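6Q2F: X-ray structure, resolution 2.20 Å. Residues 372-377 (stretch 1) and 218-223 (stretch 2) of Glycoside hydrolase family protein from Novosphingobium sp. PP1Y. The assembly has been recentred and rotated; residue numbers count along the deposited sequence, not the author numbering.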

# COMPACT_ATOMS: atom_id res chain seq x y z
N GLU A 372 17.46 -25.81 20.46
CA GLU A 372 18.32 -26.89 19.99
C GLU A 372 19.67 -26.33 19.58
O GLU A 372 19.74 -25.39 18.78
CB GLU A 372 17.65 -27.61 18.81
CG GLU A 372 18.35 -28.87 18.34
CD GLU A 372 17.44 -29.72 17.47
OE1 GLU A 372 16.20 -29.58 17.58
OE2 GLU A 372 17.97 -30.53 16.66
N LEU A 373 20.73 -26.90 20.13
CA LEU A 373 22.09 -26.54 19.75
C LEU A 373 22.64 -27.58 18.78
O LEU A 373 22.37 -28.78 18.92
CB LEU A 373 23.00 -26.44 20.98
CG LEU A 373 22.49 -25.54 22.12
CD1 LEU A 373 23.50 -25.46 23.25
CD2 LEU A 373 22.16 -24.15 21.61
N HIS A 374 23.40 -27.12 17.79
CA HIS A 374 23.92 -27.98 16.73
C HIS A 374 25.45 -27.93 16.71
O HIS A 374 26.04 -26.85 16.80
CB HIS A 374 23.38 -27.54 15.37
CG HIS A 374 21.89 -27.65 15.24
ND1 HIS A 374 21.27 -28.84 14.93
CD2 HIS A 374 20.91 -26.73 15.38
CE1 HIS A 374 19.96 -28.65 14.88
NE2 HIS A 374 19.72 -27.37 15.15
N SER A 375 26.07 -29.11 16.57
CA SER A 375 27.52 -29.15 16.36
C SER A 375 27.88 -28.59 14.99
O SER A 375 28.92 -27.93 14.84
CB SER A 375 28.04 -30.58 16.47
OG SER A 375 27.37 -31.31 17.49
N ASP A 376 27.06 -28.84 13.98
CA ASP A 376 27.38 -28.46 12.62
C ASP A 376 26.88 -27.05 12.30
O ASP A 376 26.06 -26.47 13.01
CB ASP A 376 26.80 -29.47 11.62
CG ASP A 376 25.36 -29.86 11.94
OD1 ASP A 376 24.93 -29.67 13.10
OD2 ASP A 376 24.67 -30.36 11.03
N ALA A 377 27.40 -26.52 11.20
CA ALA A 377 26.97 -25.22 10.70
C ALA A 377 25.73 -25.40 9.84
O ALA A 377 25.73 -26.21 8.91
CB ALA A 377 28.10 -24.57 9.89
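Stretch 2 (218-223) DIASLP

Stretch 2 lies on stretch 1 as an extended but irregular segment running against it. The vectors from CA 373 to CA 376 and from CA 219 to CA 222 are 167° apart, so the two pieces of chain are nearly antiparallel. Stretch 1 enters as the end of a strand, residues 372 to 374, and leaves it at Ser 375, where phi/psi of -68/-37° breaks the extended run; Asp 376 returns to -90/165°. Stretch 2 has no regular secondary structure, although its phi/psi pairs, from -119/147° at Ile 219 to -109/137° at Leu 222, all keep the backbone open. The closest register of CA atoms, Ser 375 with Ala 220, is 6.6 Å. The single hydrogen bond across the contact is made by a side chain, so this is not a strand pairing despite the antiparallel course.

That bond runs from Ser 375 OG to Ala 220 O at 2.7 Å, with the serine as donor. Ser 375 points its CA-to-CB bond toward stretch 2, and its chi1 of -37°, in the m range but displaced from the ideal -60°, is the rotation that places OG beside the carbonyl. The same side chain is held between two aliphatic neighbours: Ser 375 CB is 3.4 Å from Ile 219 CG2, and Ser 375 OG is 3.5 Å from Leu 222 CG. A short polar side chain thus satisfies its hydroxyl on a backbone acceptor while CB and OG also touch carbon atoms of Ile 219 and Leu 222, and Ser 375 has the largest area covered by the other stretch, 69 of the 248 Å² buried in total.

Ile 219 and Leu 222 supply most of the covering surface from stretch 2, 57 and 60 Å², and the CA-to-CB bonds of both point toward stretch 1. Each takes the common m,t rotamer, with chi1/chi2 of -66/169° for Ile 219 and -65/174° for Leu 222. In Ile 219 this sends the two branches to different neighbours: CG2 meets the serine, while Ile 219 CD1, at the end of the extended arm, comes within 3.5 Å of Asp 376 OD2. The latter is a van der Waals contact between a methyl and a carboxylate oxygen. The CA-to-CB bond of Asp 376 is sideways to stretch 2; chi1 at 45° (p) sets where its carboxylate goes from there.

Leu 222 reaches back to the strand. Leu 222 CD1 is 3.4 Å from Leu 373 O and 4.2 Å from His 374 C, so the methyl rests on backbone, and the apolar side-chain contact, Leu 373 CB to Leu 222 CD1 at 4.3 Å, is looser. Leu 373 is buried, also m,t (-52/-177°), and its CA-to-CB bond is sideways to stretch 2. His 374 turns its CB away, and the nearest approach of its side chain is His 374 CB to Leu 222 CD1, 5.8 Å. Between the two large anchors, the CA-to-CB bond of Ala 220 is sideways and that of Ser 221 away; chi1 of Ser 221 is -177° (t). The backbone oxygen of Ala 220, rather than its methyl, makes the hydrogen bond.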

# COMPACT_ATOMS: atom_id res chain seq x y z
N ASP A 218 29.92 -37.57 9.65
CA ASP A 218 29.62 -38.02 11.01
C ASP A 218 29.94 -36.91 11.98
O ASP A 218 31.03 -36.34 11.96
CB ASP A 218 30.42 -39.28 11.35
CG ASP A 218 29.96 -40.50 10.58
OD1 ASP A 218 28.74 -40.66 10.40
OD2 ASP A 218 30.82 -41.30 10.16
N ILE A 219 28.97 -36.57 12.82
CA ILE A 219 29.05 -35.38 13.65
C ILE A 219 28.99 -35.80 15.11
O ILE A 219 28.37 -36.81 15.46
CB ILE A 219 27.92 -34.38 13.30
CG1 ILE A 219 28.10 -33.82 11.88
CG2 ILE A 219 27.81 -33.24 14.30
CD1 ILE A 219 26.91 -33.05 11.36
N ALA A 220 29.71 -35.05 15.96
CA ALA A 220 29.69 -35.27 17.40
C ALA A 220 28.29 -35.05 17.95
O ALA A 220 27.81 -33.91 18.01
CB ALA A 220 30.70 -34.35 18.09
N SER A 221 27.61 -36.13 18.35
CA SER A 221 26.30 -35.97 18.95
C SER A 221 26.41 -35.26 20.29
O SER A 221 27.45 -35.30 20.95
CB SER A 221 25.62 -37.33 19.13
OG SER A 221 24.31 -37.16 19.63
N LEU A 222 25.34 -34.58 20.67
CA LEU A 222 25.48 -33.74 21.86
C LEU A 222 24.71 -34.32 23.03
O LEU A 222 23.57 -34.78 22.87
CB LEU A 222 24.98 -32.32 21.58
CG LEU A 222 25.77 -31.51 20.56
CD1 LEU A 222 25.09 -30.19 20.28
CD2 LEU A 222 27.19 -31.27 21.05
N PRO A 223 25.30 -34.31 24.23
CA PRO A 223 24.57 -34.77 25.41
C PRO A 223 23.35 -33.92 25.69
O PRO A 223 23.24 -32.77 25.24
CB PRO A 223 25.61 -34.64 26.54
CG PRO A 223 26.61 -33.66 26.03
CD PRO A 223 26.67 -33.88 24.55